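Local coordinates for protein gluconate kinase (PDB 3LL3) that binds ATP and d-xylulose and probably transfers phosphate from ATP to a sugar or sugar acid such as gluconate, at residues G430-M435 and Q453-D458; L437-Q440 and L444-D447. All blocks are in the same frame, centred on the assembly; numbering follows the deposited sequence.

Interaction 1: residues G430-M435 and Q453-D458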
ATOM      1  N   GLY A 430      -8.511   2.502  35.233  1.00 27.58           N
ATOM      2  CA  GLY A 430      -8.280   1.235  35.914  1.00 27.14           C
ATOM      3  C   GLY A 430      -8.089   1.338  37.424  1.00 28.38           C
ATOM      4  O   GLY A 430      -8.753   0.622  38.185  1.00 27.02           O
ATOM      5  N   THR A 431      -7.177   2.199  37.879  1.00 26.28           N
ATOM      6  CA  THR A 431      -7.057   2.434  39.313  1.00 28.47           C
ATOM      7  C   THR A 431      -8.307   3.094  39.897  1.00 26.26           C
ATOM      8  O   THR A 431      -8.667   2.826  41.038  1.00 27.77           O
ATOM      9  CB  THR A 431      -5.806   3.246  39.696  1.00 30.39           C
ATOM     10  OG1 THR A 431      -5.788   4.460  38.960  1.00 32.21           O
ATOM     11  CG2 THR A 431      -4.538   2.468  39.395  1.00 31.46           C
ATOM     12  N   LEU A 432      -8.966   3.951  39.114  1.00 28.35           N
ATOM     13  CA  LEU A 432     -10.205   4.577  39.558  1.00 25.92           C
ATOM     14  C   LEU A 432     -11.245   3.506  39.883  1.00 24.50           C
ATOM     15  O   LEU A 432     -11.885   3.542  40.931  1.00 25.35           O
ATOM     16  CB  LEU A 432     -10.745   5.508  38.468  1.00 24.51           C
ATOM     17  CG  LEU A 432     -12.030   6.283  38.763  1.00 27.30           C
ATOM     18  CD1 LEU A 432     -12.126   7.537  37.890  1.00 28.97           C
ATOM     19  CD2 LEU A 432     -13.253   5.414  38.571  1.00 24.86           C
ATOM     20  N   ALA A 433     -11.432   2.565  38.963  1.00 24.29           N
ATOM     21  CA  ALA A 433     -12.425   1.518  39.171  1.00 23.60           C
ATOM     22  C   ALA A 433     -11.979   0.530  40.254  1.00 22.56           C
ATOM     23  O   ALA A 433     -12.810  -0.016  40.962  1.00 20.87           O
ATOM     24  CB  ALA A 433     -12.771   0.806  37.866  1.00 22.43           C
ATOM     25  N   ALA A 434     -10.669   0.328  40.395  1.00 20.18           N
ATOM     26  CA  ALA A 434     -10.156  -0.467  41.508  1.00 23.10           C
ATOM     27  C   ALA A 434     -10.510   0.208  42.816  1.00 24.27           C
ATOM     28  O   ALA A 434     -10.963  -0.451  43.750  1.00 21.08           O
ATOM     29  CB  ALA A 434      -8.648  -0.667  41.412  1.00 24.25           C
HETATM   30  N   MSE A 435     -10.344   1.536  42.848  1.00 24.21           N
HETATM   31  CA  MSE A 435     -10.696   2.325  44.017  1.00 24.54           C
HETATM   32  C   MSE A 435     -12.184   2.168  44.298  1.00 25.52           C
HETATM   33  O   MSE A 435     -12.598   2.016  45.457  1.00 24.63           O
HETATM   34  CB  MSE A 435     -10.283   3.786  43.809  1.00 27.41           C
HETATM   35  CG  MSE A 435     -10.735   4.786  44.877  1.00 32.13           C
HETATM   36 SE   MSE A 435     -12.572   5.441  44.624  1.00 42.53          SE
HETATM   37  CE  MSE A 435     -12.306   6.713  43.128  1.00 30.51           C
ATOM     38  N   GLN A 453     -20.168   8.781  39.531  1.00 30.05           N
ATOM     39  CA  GLN A 453     -19.839  10.013  40.224  1.00 33.03           C
ATOM     40  C   GLN A 453     -18.344  10.251  40.236  1.00 32.63           C
ATOM     41  O   GLN A 453     -17.891  11.380  40.436  1.00 33.53           O
ATOM     42  CB  GLN A 453     -20.428  10.061  41.631  1.00 37.28           C
ATOM     43  CG  GLN A 453     -19.985   8.986  42.551  1.00 35.62           C
ATOM     44  CD  GLN A 453     -20.700   9.081  43.890  1.00 42.18           C
ATOM     45  OE1 GLN A 453     -20.450  10.002  44.690  1.00 44.08           O
ATOM     46  NE2 GLN A 453     -21.602   8.131  44.140  1.00 38.54           N
ATOM     47  N   PHE A 454     -17.582   9.190  39.991  1.00 28.87           N
ATOM     48  CA  PHE A 454     -16.132   9.282  40.011  1.00 29.03           C
ATOM     49  C   PHE A 454     -15.579   9.355  38.598  1.00 31.27           C
ATOM     50  O   PHE A 454     -14.635  10.089  38.333  1.00 31.67           O
ATOM     51  CB  PHE A 454     -15.554   8.087  40.779  1.00 28.51           C
ATOM     52  CG  PHE A 454     -16.084   7.996  42.177  1.00 29.65           C
ATOM     53  CD1 PHE A 454     -15.655   8.892  43.142  1.00 29.80           C
ATOM     54  CD2 PHE A 454     -17.065   7.082  42.504  1.00 28.92           C
ATOM     55  CE1 PHE A 454     -16.164   8.851  44.418  1.00 34.28           C
ATOM     56  CE2 PHE A 454     -17.573   7.025  43.783  1.00 30.31           C
ATOM     57  CZ  PHE A 454     -17.123   7.913  44.742  1.00 33.10           C
ATOM     58  N   ALA A 455     -16.185   8.580  37.704  1.00 29.32           N
ATOM     59  CA  ALA A 455     -15.751   8.485  36.324  1.00 30.39           C
ATOM     60  C   ALA A 455     -16.574   9.478  35.545  1.00 29.83           C
ATOM     61  O   ALA A 455     -17.581   9.117  34.952  1.00 30.47           O
ATOM     62  CB  ALA A 455     -15.976   7.061  35.791  1.00 25.92           C
ATOM     63  N   GLN A 456     -16.163  10.739  35.565  1.00 28.83           N
ATOM     64  CA  GLN A 456     -16.967  11.779  34.943  1.00 32.91           C
ATOM     65  C   GLN A 456     -16.538  12.130  33.514  1.00 31.59           C
ATOM     66  O   GLN A 456     -15.356  12.079  33.164  1.00 30.14           O
ATOM     67  CB  GLN A 456     -17.001  13.026  35.831  1.00 37.84           C
ATOM     68  CG  GLN A 456     -17.728  12.789  37.137  1.00 37.11           C
ATOM     69  CD  GLN A 456     -18.195  14.069  37.777  1.00 46.83           C
ATOM     70  OE1 GLN A 456     -18.763  14.942  37.109  1.00 50.15           O
ATOM     71  NE2 GLN A 456     -17.967  14.193  39.087  1.00 45.71           N
ATOM     72  N   ALA A 457     -17.531  12.481  32.709  1.00 31.73           N
ATOM     73  CA  ALA A 457     -17.350  12.849  31.315  1.00 30.63           C
ATOM     74  C   ALA A 457     -16.822  14.281  31.187  1.00 33.50           C
ATOM     75  O   ALA A 457     -17.170  15.151  31.980  1.00 31.50           O
ATOM     76  CB  ALA A 457     -18.669  12.719  30.597  1.00 31.13           C
ATOM     77  N   ASP A 458     -15.995  14.520  30.174  1.00 32.86           N
ATOM     78  CA  ASP A 458     -15.382  15.823  29.983  1.00 32.18           C
ATOM     79  C   ASP A 458     -15.996  16.555  28.798  1.00 34.10           C
ATOM     80  O   ASP A 458     -16.697  17.543  28.984  1.00 34.22           O
ATOM     81  CB  ASP A 458     -13.876  15.706  29.771  1.00 32.54           C
ATOM     82  CG  ASP A 458     -13.192  17.059  29.765  1.00 37.80           C
ATOM     83  OD1 ASP A 458     -13.719  17.970  30.427  1.00 38.17           O
ATOM     84  OD2 ASP A 458     -12.147  17.229  29.102  1.00 41.05           O
TER

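Interaction 2: residues L437-Q440 and L444-D447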
ATOM      1  N   LEU A 437     -14.180  -0.448  43.527  1.00 25.06           N
ATOM      2  CA  LEU A 437     -14.437  -1.766  44.120  1.00 24.97           C
ATOM      3  C   LEU A 437     -14.185  -1.715  45.629  1.00 26.18           C
ATOM      4  O   LEU A 437     -14.930  -2.293  46.425  1.00 26.73           O
ATOM      5  CB  LEU A 437     -13.539  -2.826  43.500  1.00 23.43           C
ATOM      6  CG  LEU A 437     -13.643  -3.124  42.000  1.00 25.75           C
ATOM      7  CD1 LEU A 437     -12.623  -4.192  41.637  1.00 23.97           C
ATOM      8  CD2 LEU A 437     -15.031  -3.582  41.602  1.00 24.06           C
ATOM      9  N   ALA A 438     -13.124  -1.015  46.020  1.00 26.88           N
ATOM     10  CA  ALA A 438     -12.823  -0.849  47.438  1.00 26.19           C
ATOM     11  C   ALA A 438     -13.982  -0.138  48.137  1.00 28.24           C
ATOM     12  O   ALA A 438     -14.422  -0.563  49.214  1.00 29.00           O
ATOM     13  CB  ALA A 438     -11.525  -0.076  47.627  1.00 24.60           C
ATOM     14  N   ARG A 439     -14.481   0.936  47.529  1.00 25.62           N
ATOM     15  CA  ARG A 439     -15.603   1.664  48.104  1.00 28.30           C
ATOM     16  C   ARG A 439     -16.815   0.754  48.267  1.00 29.55           C
ATOM     17  O   ARG A 439     -17.520   0.820  49.268  1.00 29.63           O
ATOM     18  CB  ARG A 439     -15.950   2.912  47.277  1.00 28.09           C
ATOM     19  CG  ARG A 439     -14.853   3.974  47.316  1.00 30.64           C
ATOM     20  CD  ARG A 439     -15.284   5.294  46.659  1.00 33.66           C
ATOM     21  NE  ARG A 439     -16.479   5.882  47.265  1.00 31.69           N
ATOM     22  CZ  ARG A 439     -16.468   6.703  48.316  1.00 36.04           C
ATOM     23  NH1 ARG A 439     -15.323   7.043  48.897  1.00 34.67           N
ATOM     24  NH2 ARG A 439     -17.610   7.194  48.787  1.00 35.78           N
ATOM     25  N   GLN A 440     -17.053  -0.112  47.292  1.00 27.52           N
ATOM     26  CA  GLN A 440     -18.114  -1.102  47.453  1.00 30.18           C
ATOM     27  C   GLN A 440     -17.844  -2.039  48.640  1.00 29.92           C
ATOM     28  O   GLN A 440     -18.717  -2.266  49.480  1.00 31.63           O
ATOM     29  CB  GLN A 440     -18.299  -1.920  46.173  1.00 26.96           C
ATOM     30  CG  GLN A 440     -18.990  -1.160  45.038  1.00 30.85           C
ATOM     31  CD  GLN A 440     -19.224  -2.047  43.836  1.00 28.26           C
ATOM     32  OE1 GLN A 440     -18.292  -2.678  43.331  1.00 29.14           O
ATOM     33  NE2 GLN A 440     -20.470  -2.119  43.383  1.00 29.05           N
ATOM     34  N   LEU A 444     -19.243   2.044  51.200  1.00 31.20           N
ATOM     35  CA  LEU A 444     -19.390   3.453  50.839  1.00 32.03           C
ATOM     36  C   LEU A 444     -20.195   3.665  49.546  1.00 34.27           C
ATOM     37  O   LEU A 444     -20.743   4.749  49.316  1.00 35.73           O
ATOM     38  CB  LEU A 444     -18.019   4.111  50.713  1.00 32.09           C
ATOM     39  CG  LEU A 444     -17.175   4.126  51.987  1.00 35.84           C
ATOM     40  CD1 LEU A 444     -15.741   4.547  51.658  1.00 36.12           C
ATOM     41  CD2 LEU A 444     -17.803   5.067  53.009  1.00 34.92           C
ATOM     42  N   ASN A 445     -20.254   2.632  48.709  1.00 30.77           N
ATOM     43  CA  ASN A 445     -21.111   2.631  47.532  1.00 33.14           C
ATOM     44  C   ASN A 445     -21.730   1.261  47.405  1.00 33.57           C
ATOM     45  O   ASN A 445     -21.139   0.273  47.827  1.00 34.61           O
ATOM     46  CB  ASN A 445     -20.314   2.972  46.260  1.00 29.32           C
ATOM     47  CG  ASN A 445     -19.898   4.428  46.210  1.00 33.05           C
ATOM     48  OD1 ASN A 445     -18.770   4.771  46.542  1.00 32.84           O
ATOM     49  ND2 ASN A 445     -20.823   5.299  45.815  1.00 33.11           N
ATOM     50  N   GLN A 446     -22.922   1.196  46.827  1.00 34.63           N
ATOM     51  CA  GLN A 446     -23.592  -0.082  46.630  1.00 37.44           C
ATOM     52  C   GLN A 446     -23.640  -0.554  45.161  1.00 36.67           C
ATOM     53  O   GLN A 446     -23.006  -1.544  44.802  1.00 34.98           O
ATOM     54  CB  GLN A 446     -24.997  -0.041  47.226  1.00 41.32           C
ATOM     55  CG  GLN A 446     -25.860  -1.217  46.806  1.00 48.92           C
ATOM     56  CD  GLN A 446     -27.262  -1.139  47.383  1.00 56.79           C
ATOM     57  OE1 GLN A 446     -28.255  -1.342  46.674  1.00 58.95           O
ATOM     58  NE2 GLN A 446     -27.354  -0.836  48.675  1.00 57.00           N
ATOM     59  N   ASP A 447     -24.401   0.134  44.319  1.00 35.61           N
ATOM     60  CA  ASP A 447     -24.569  -0.318  42.932  1.00 36.60           C
ATOM     61  C   ASP A 447     -23.432   0.134  42.023  1.00 31.68           C
ATOM     62  O   ASP A 447     -22.819   1.179  42.224  1.00 30.66           O
ATOM     63  CB  ASP A 447     -25.891   0.175  42.326  1.00 39.04           C
ATOM     64  CG  ASP A 447     -27.099  -0.193  43.164  1.00 46.63           C
ATOM     65  OD1 ASP A 447     -26.988  -1.091  44.024  1.00 48.58           O
ATOM     66  OD2 ASP A 447     -28.165   0.431  42.961  1.00 50.87           O
TER
HETATM   67  O   HOH W   1     -21.424  -2.210  49.306  1.00 40.26           O

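Interaction 1: residues G430-M435 and Q453-D458
L432 and M435 stand one helical turn apart, and both hold CG anti to the backbone N (chi1 -179° and 173°), which sends the two long side chains from the same flank of the helix towards F454, with L432 reaching A455 as well. M435 then bends at chi2 and chi3, which brings SE above the ring of F454 and leaves CE slanting in beside F454 CD1, 4.0 Å from it. The contact lies in the actin-like ATPase fold of the FGGY kinases: helix 429-441 meets the loop leading into 457-461, an outermost strand of the sheet of the C-terminal domain. Q456 and D458 pair through their backbones with K425 and T423, which places the loop beside the helix. The leucine suits its place because its two methyl groups divide the work. L432 CD1 rests against the backbone, 3.6 Å from F454 O. Its CD2 lies 4.2 Å from both F454 CB and A455 CB. A455 offers this methyl a small one of its own, which lets the loop backbone come close to the helix. Selenomethionine M435 makes a Met-aromatic contact, its SE 4.9 Å from the centroid of the F454 ring and 10° off the ring normal. Q453 CG lies over the opposite face, toward the rim. Y21 of strand 15-22 borders the contact, touching L432 and M435 and hydrogen-bonding through OH to T431 OG1; A434 O bonds to S75 OG of strand 70-78. The loop bend has its own brace: Q456 NE2 donates to Q453 O at 3.1 Å, approaching from above the carbonyl plane.

Interaction 2: residues L437-Q440 and L444-D447
L444 CB lies over one face of the R439 guanidinium near its margin, 3.7 Å from R439 NH2, while N445 OD1 meets the group edge-on, close to its plane. Here R439 NE donates to N445 OD1 over a short 2.6 Å, arriving nearly along the C=O axis of an amide whose plane is turned 59° from that of the guanidinium. R439 is bent at chi3, which swings the group back beside the returning chain. Asparagine suits this position because both ends of its amide work: ND2 bonds to E450 OE1, fixing the rotation that offers OD1 to the arginine. The guanidinium has a further hydrogen bond, from NH1 to I23 O. The chain reverses just after helix 429-441 of the FGGY C-terminal domain, which packs through L437 and A438 on strand 70-78 and through A438 and R439 on I6 of strand 4-11. R439 O, near the helix end, accepts L444 N at 2.9 Å and, weakly, N445 N. One residue on, Q440 CA makes a nearly linear CA-H...O contact of 3.3 Å with N445 O. A water donates both to Q440 O, at 2.7 Å, and to N445 O, tying the two backbones together. Glutamine is long enough to reach along the loop: beyond CG its chain runs extended, and Q440 NE2 donates to Q446 O at 3.0 Å from above the carbonyl plane, 41° out of it.

Coming from strand 421-424, the chain enters helix 429-441, whose earlier turns serve interaction 1 and whose last turns serve interaction 2. Interaction 2 closes first, across only three residues, turning the chain back on the helix end. The chain then continues through 444-447 and E450 before interaction 1 closes the larger loop, which encloses the smaller one, and strand 457-461 begins antiparallel to 421-424. The helix between these strands also covers strands of the N-terminal domain. Some 12 Å separate the centres of the two contacts, yet they meet at F454, whose CZ packs 3.3 Å from R439 NE and whose CE2 approaches N445 OD1.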